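Local coordinates for ABC transporter binding protein AcbH (Actinoplanes, PDB 3OO8) that binds beta-D-galactopyranose as the extracellular solute receptor of an ABC transporter, at residues N139-F151 / L252-Q266. The protein carries 2 engineered substitutions. Residues are numbered along the deposited sequence; the frame is centred on the assembly and turned at random.
Sequences NYPWVVFYNKSVF and LENKQAGMMFQGSNQ
Trp142 to Phe145 pair antiparallel with Met260 to Gly263, joining two strands of the mixed sheet in this class 2 binding protein where one end of the pairing becomes part of the galactose site. Two hydrogen-bonded pairs, Val143 with Gln262 and Phe145 with Met260, set the register; the straightest bond runs from Phe145 N to Met260 O (2.7 Å). Past Gly263 the chain turns into helix 264-270, and Ser264 N still reaches Pro141 O at 2.9 Å.

Trp142 and Gln266, both seen to bind beta-D-galactose, meet at this end. With CG anti to the carbonyl carbon (chi1 -88°), the indole lies over the Gln262-Gly263 backbone: Gly263 CA sits 3.8 Å from the centroid of its five-membered ring, almost on the normal, a CH-pi contact. The six-membered ring of Trp142 makes an offset edge-to-face pair with Phe261, its edge toward the phenyl face, planes at 62°, with Trp142 CE3 3.8 Å from Phe261 CE2. Replacing this indole by an alanine is likely to strip Gly263 CA of its CH-pi face and open a gap beside Phe261. Gln266 OE1 accepts from Gln262 NE2 (2.9 Å) and Gly263 N (3.0 Å) on opposite faces of its amide. The Asn265 amide stacks on the Tyr140 ring, planes 28° apart.

Backbone pairing thus helps place the indole, on which Phe370 also stacks, while two donors restrain the Gln266 carboxamide, holding two galactose-binding side chains in place.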
loop_
_atom_site.group_PDB
_atom_site.type_symbol
_atom_site.label_atom_id
_atom_site.label_comp_id
_atom_site.label_asym_id
_atom_site.label_seq_id
_atom_site.Cartn_x
_atom_site.Cartn_y
_atom_site.Cartn_z
ATOM N N ASN A 139 -2.659 7.416 -1.915
ATOM C CA ASN A 139 -1.830 6.218 -1.709
ATOM C C ASN A 139 -0.347 6.567 -1.781
ATOM O O ASN A 139 0.004 7.740 -1.968
ATOM C CB ASN A 139 -2.265 5.027 -2.588
ATOM C CG ASN A 139 -2.322 5.346 -4.072
ATOM O OD1 ASN A 139 -1.664 6.271 -4.564
ATOM N ND2 ASN A 139 -3.112 4.546 -4.806
ATOM N N TYR A 140 0.536 5.566 -1.675
ATOM C CA TYR A 140 1.990 5.797 -1.836
ATOM C C TYR A 140 2.572 4.475 -2.322
ATOM O O TYR A 140 2.005 3.425 -2.066
ATOM C CB TYR A 140 2.646 6.231 -0.520
ATOM C CG TYR A 140 2.623 5.142 0.510
ATOM C CD1 TYR A 140 3.668 4.220 0.583
ATOM C CD2 TYR A 140 1.557 5.026 1.395
ATOM C CE1 TYR A 140 3.626 3.197 1.528
ATOM C CE2 TYR A 140 1.523 4.011 2.327
ATOM C CZ TYR A 140 2.559 3.117 2.378
ATOM O OH TYR A 140 2.572 2.071 3.301
ATOM N N PRO A 141 3.735 4.534 -2.974
ATOM C CA PRO A 141 4.271 3.340 -3.638
ATOM C C PRO A 141 5.323 2.544 -2.877
ATOM O O PRO A 141 6.035 3.082 -2.028
ATOM C CB PRO A 141 4.919 3.940 -4.886
ATOM C CG PRO A 141 5.506 5.264 -4.335
ATOM C CD PRO A 141 4.445 5.772 -3.369
ATOM N N TRP A 142 5.376 1.253 -3.203
ATOM C CA TRP A 142 6.446 0.339 -2.762
ATOM C C TRP A 142 7.288 0.094 -4.008
ATOM O O TRP A 142 6.869 -0.603 -4.925
ATOM C CB TRP A 142 5.853 -0.975 -2.245
ATOM C CG TRP A 142 5.517 -0.912 -0.790
ATOM C CD1 TRP A 142 4.529 -0.160 -0.179
ATOM C CD2 TRP A 142 6.193 -1.618 0.250
ATOM N NE1 TRP A 142 4.550 -0.384 1.190
ATOM C CE2 TRP A 142 5.588 -1.239 1.472
ATOM C CE3 TRP A 142 7.254 -2.534 0.262
ATOM C CZ2 TRP A 142 5.984 -1.787 2.698
ATOM C CZ3 TRP A 142 7.674 -3.054 1.507
ATOM C CH2 TRP A 142 7.047 -2.663 2.684
ATOM N N VAL A 143 8.517 0.631 -3.995
ATOM C CA VAL A 143 9.354 0.699 -5.193
ATOM C C VAL A 143 10.820 0.628 -4.736
ATOM O O VAL A 143 11.082 0.578 -3.548
ATOM C CB VAL A 143 9.128 2.066 -5.959
ATOM C CG1 VAL A 143 7.787 2.045 -6.708
ATOM C CG2 VAL A 143 9.093 3.245 -5.003
ATOM N N VAL A 144 11.750 0.559 -5.692
ATOM C CA VAL A 144 13.191 0.388 -5.378
ATOM C C VAL A 144 13.869 1.758 -5.433
ATOM O O VAL A 144 13.945 2.410 -6.488
ATOM C CB VAL A 144 13.888 -0.494 -6.461
ATOM C CG1 VAL A 144 15.337 -0.717 -6.037
ATOM C CG2 VAL A 144 13.184 -1.842 -6.697
ATOM N N PHE A 145 14.419 2.175 -4.297
ATOM C CA PHE A 145 15.070 3.492 -4.179
ATOM C C PHE A 145 16.556 3.364 -4.406
ATOM O O PHE A 145 17.102 2.301 -4.194
ATOM C CB PHE A 145 14.811 4.047 -2.776
ATOM C CG PHE A 145 13.387 4.450 -2.588
ATOM C CD1 PHE A 145 12.969 5.745 -2.907
ATOM C CD2 PHE A 145 12.483 3.543 -2.055
ATOM C CE1 PHE A 145 11.636 6.130 -2.790
ATOM C CE2 PHE A 145 11.120 3.911 -1.907
ATOM C CZ PHE A 145 10.708 5.208 -2.270
ATOM N N TYR A 146 17.136 4.438 -4.932
ATOM C CA TYR A 146 18.592 4.491 -5.178
ATOM C C TYR A 146 19.027 5.946 -5.156
ATOM O O TYR A 146 18.216 6.854 -5.107
ATOM C CB TYR A 146 18.913 3.880 -6.535
ATOM C CG TYR A 146 18.369 4.633 -7.726
ATOM C CD1 TYR A 146 19.174 5.496 -8.453
ATOM C CD2 TYR A 146 17.035 4.488 -8.118
ATOM C CE1 TYR A 146 18.676 6.179 -9.554
ATOM C CE2 TYR A 146 16.520 5.167 -9.220
ATOM C CZ TYR A 146 17.355 6.014 -9.942
ATOM O OH TYR A 146 16.894 6.697 -11.045
ATOM N N ASN A 147 20.344 6.167 -5.139
ATOM C CA ASN A 147 20.879 7.533 -5.197
ATOM C C ASN A 147 21.315 7.857 -6.642
ATOM O O ASN A 147 22.136 7.135 -7.234
ATOM C CB ASN A 147 22.127 7.583 -4.301
ATOM C CG ASN A 147 21.793 7.375 -2.845
ATOM O OD1 ASN A 147 22.299 6.455 -2.196
ATOM N ND2 ASN A 147 20.926 8.207 -2.332
ATOM N N LYS A 148 20.789 8.949 -7.189
ATOM C CA LYS A 148 21.057 9.313 -8.591
ATOM C C LYS A 148 22.539 9.543 -8.849
ATOM O O LYS A 148 23.082 9.070 -9.857
ATOM C CB LYS A 148 20.293 10.568 -8.972
ATOM C CG LYS A 148 18.802 10.303 -9.150
ATOM C CD LYS A 148 18.037 11.596 -9.432
ATOM C CE LYS A 148 17.979 12.483 -8.232
ATOM N NZ LYS A 148 17.018 13.611 -8.470
ATOM N N SER A 149 23.165 10.277 -7.933
ATOM C CA SER A 149 24.600 10.548 -8.062
ATOM C C SER A 149 25.464 9.282 -8.155
ATOM O O SER A 149 26.486 9.257 -8.873
ATOM C CB SER A 149 25.061 11.464 -6.922
ATOM O OG SER A 149 25.086 10.772 -5.681
ATOM N N VAL A 150 25.069 8.225 -7.442
ATOM C CA VAL A 150 25.808 6.969 -7.470
ATOM C C VAL A 150 25.624 6.259 -8.813
ATOM O O VAL A 150 26.586 5.800 -9.439
ATOM C CB VAL A 150 25.392 6.036 -6.305
ATOM C CG1 VAL A 150 26.021 4.634 -6.429
ATOM C CG2 VAL A 150 25.661 6.677 -4.946
ATOM N N PHE A 151 24.373 6.155 -9.269
ATOM C CA PHE A 151 24.133 5.535 -10.549
ATOM C C PHE A 151 24.865 6.317 -11.657
ATOM O O PHE A 151 25.450 5.717 -12.553
ATOM C CB PHE A 151 22.613 5.488 -10.823
ATOM C CG PHE A 151 21.930 4.258 -10.289
ATOM C CD1 PHE A 151 22.098 3.853 -8.979
ATOM C CD2 PHE A 151 21.076 3.518 -11.113
ATOM C CE1 PHE A 151 21.480 2.703 -8.501
ATOM C CE2 PHE A 151 20.447 2.348 -10.642
ATOM C CZ PHE A 151 20.624 1.961 -9.333
ATOM N N LEU A 252 21.548 2.903 2.691
ATOM C CA LEU A 252 21.356 3.441 1.353
ATOM C C LEU A 252 21.769 4.922 1.329
ATOM O O LEU A 252 22.544 5.346 0.462
ATOM C CB LEU A 252 19.870 3.322 0.937
ATOM C CG LEU A 252 19.556 3.980 -0.414
ATOM C CD1 LEU A 252 20.252 3.207 -1.544
ATOM C CD2 LEU A 252 18.020 4.047 -0.648
ATOM N N GLU A 253 21.285 5.688 2.309
ATOM C CA GLU A 253 21.556 7.115 2.383
ATOM C C GLU A 253 23.055 7.411 2.490
ATOM O O GLU A 253 23.551 8.379 1.895
ATOM C CB GLU A 253 20.820 7.746 3.555
ATOM C CG GLU A 253 20.828 9.254 3.504
ATOM C CD GLU A 253 20.106 9.937 4.653
ATOM O OE1 GLU A 253 19.446 9.293 5.503
ATOM O OE2 GLU A 253 20.174 11.170 4.675
ATOM N N ASN A 254 23.746 6.568 3.245
ATOM C CA ASN A 254 25.203 6.710 3.468
ATOM C C ASN A 254 26.014 6.093 2.329
ATOM O O ASN A 254 27.241 5.988 2.400
ATOM C CB ASN A 254 25.595 6.098 4.824
ATOM C CG ASN A 254 25.202 6.977 6.006
ATOM O OD1 ASN A 254 25.133 8.199 5.886
ATOM N ND2 ASN A 254 24.945 6.363 7.152
ATOM N N LYS A 255 25.318 5.675 1.271
ATOM C CA LYS A 255 25.942 5.072 0.103
ATOM C C LYS A 255 26.684 3.748 0.338
ATOM O O LYS A 255 27.566 3.373 -0.426
ATOM C CB LYS A 255 26.764 6.094 -0.686
ATOM C CG LYS A 255 26.036 7.373 -1.022
ATOM C CD LYS A 255 26.975 8.288 -1.780
ATOM C CE LYS A 255 26.383 9.666 -1.937
ATOM N NZ LYS A 255 27.314 10.523 -2.724
ATOM N N GLN A 256 26.289 3.028 1.382
ATOM C CA GLN A 256 26.852 1.728 1.683
ATOM C C GLN A 256 26.081 0.632 0.953
ATOM O O GLN A 256 26.573 -0.472 0.786
ATOM C CB GLN A 256 26.865 1.516 3.200
ATOM C CG GLN A 256 27.927 2.398 3.890
ATOM C CD GLN A 256 27.615 2.737 5.350
ATOM O OE1 GLN A 256 28.362 3.491 5.989
ATOM N NE2 GLN A 256 26.513 2.208 5.874
ATOM N N ALA A 257 24.875 0.964 0.498
ATOM C CA ALA A 257 24.068 0.028 -0.288
ATOM C C ALA A 257 23.650 0.752 -1.572
ATOM O O ALA A 257 23.496 1.970 -1.561
ATOM C CB ALA A 257 22.830 -0.399 0.505
ATOM N N GLY A 258 23.459 -0.004 -2.650
ATOM C CA GLY A 258 23.074 0.570 -3.937
ATOM C C GLY A 258 21.586 0.843 -4.135
ATOM O O GLY A 258 21.219 1.770 -4.871
ATOM N N MET A 259 20.739 0.040 -3.487
ATOM C CA MET A 259 19.265 0.130 -3.635
ATOM C C MET A 259 18.549 -0.303 -2.349
ATOM O O MET A 259 19.129 -0.960 -1.469
ATOM C CB MET A 259 18.810 -0.840 -4.738
ATOM C CG MET A 259 19.498 -0.641 -6.090
ATOM S SD MET A 259 19.071 -1.869 -7.364
ATOM C CE MET A 259 20.038 -3.315 -6.929
ATOM N N MET A 260 17.277 0.050 -2.229
ATOM C CA MET A 260 16.465 -0.489 -1.144
ATOM C C MET A 260 15.000 -0.488 -1.590
ATOM O O MET A 260 14.507 0.525 -2.107
ATOM C CB MET A 260 16.581 0.328 0.127
ATOM C CG MET A 260 15.671 -0.221 1.223
ATOM S SD MET A 260 16.089 0.607 2.780
ATOM C CE MET A 260 14.917 -0.168 3.898
ATOM N N PHE A 261 14.328 -1.623 -1.436
ATOM C CA PHE A 261 12.906 -1.750 -1.832
ATOM C C PHE A 261 12.036 -1.581 -0.603
ATOM O O PHE A 261 12.135 -2.361 0.334
ATOM C CB PHE A 261 12.640 -3.149 -2.476
ATOM C CG PHE A 261 11.187 -3.385 -2.853
ATOM C CD1 PHE A 261 10.676 -2.771 -3.985
ATOM C CD2 PHE A 261 10.373 -4.214 -2.089
ATOM C CE1 PHE A 261 9.366 -2.987 -4.372
ATOM C CE2 PHE A 261 9.044 -4.406 -2.454
ATOM C CZ PHE A 261 8.573 -3.791 -3.617
ATOM N N GLN A 262 11.204 -0.540 -0.572
ATOM C CA GLN A 262 10.231 -0.391 0.517
ATOM C C GLN A 262 9.241 0.730 0.154
ATOM O O GLN A 262 9.236 1.203 -0.989
ATOM C CB GLN A 262 10.915 -0.142 1.881
ATOM C CG GLN A 262 10.493 -1.154 2.916
ATOM C CD GLN A 262 11.156 -0.982 4.258
ATOM O OE1 GLN A 262 12.085 -1.722 4.589
ATOM N NE2 GLN A 262 10.678 -0.037 5.042
ATOM N N GLY A 263 8.392 1.132 1.099
ATOM C CA GLY A 263 7.415 2.199 0.840
ATOM C C GLY A 263 8.052 3.579 0.832
ATOM O O GLY A 263 9.016 3.812 1.568
ATOM N N SER A 264 7.553 4.500 0.002
ATOM C CA SER A 264 8.184 5.840 -0.013
ATOM C C SER A 264 8.031 6.608 1.307
ATOM O O SER A 264 8.925 7.386 1.674
ATOM C CB SER A 264 7.624 6.699 -1.138
ATOM O OG SER A 264 6.288 6.977 -0.814
ATOM N N ASN A 265 6.948 6.375 2.036
ATOM C CA ASN A 265 6.736 7.036 3.324
ATOM C C ASN A 265 7.629 6.465 4.428
ATOM O O ASN A 265 7.510 6.810 5.606
ATOM C CB ASN A 265 5.258 7.046 3.700
ATOM C CG ASN A 265 4.771 5.713 4.184
ATOM O OD1 ASN A 265 5.474 4.703 4.099
ATOM N ND2 ASN A 265 3.541 5.688 4.681
ATOM N N GLN A 266 8.486 5.529 4.023
ATOM C CA GLN A 266 9.497 4.964 4.919
ATOM C C GLN A 266 10.857 5.444 4.448
ATOM O O GLN A 266 11.481 6.325 5.087
ATOM C CB GLN A 266 9.401 3.435 4.931
ATOM C CG GLN A 266 8.027 2.956 5.422
ATOM C CD GLN A 266 7.464 1.829 4.594
ATOM O OE1 GLN A 266 8.175 0.971 4.070
ATOM N NE2 GLN A 266 6.151 1.828 4.497
HETATM O O HOH W 1 3.400 3.151 6.348
HETATM O O HOH W 2 22.366 4.145 -5.234
#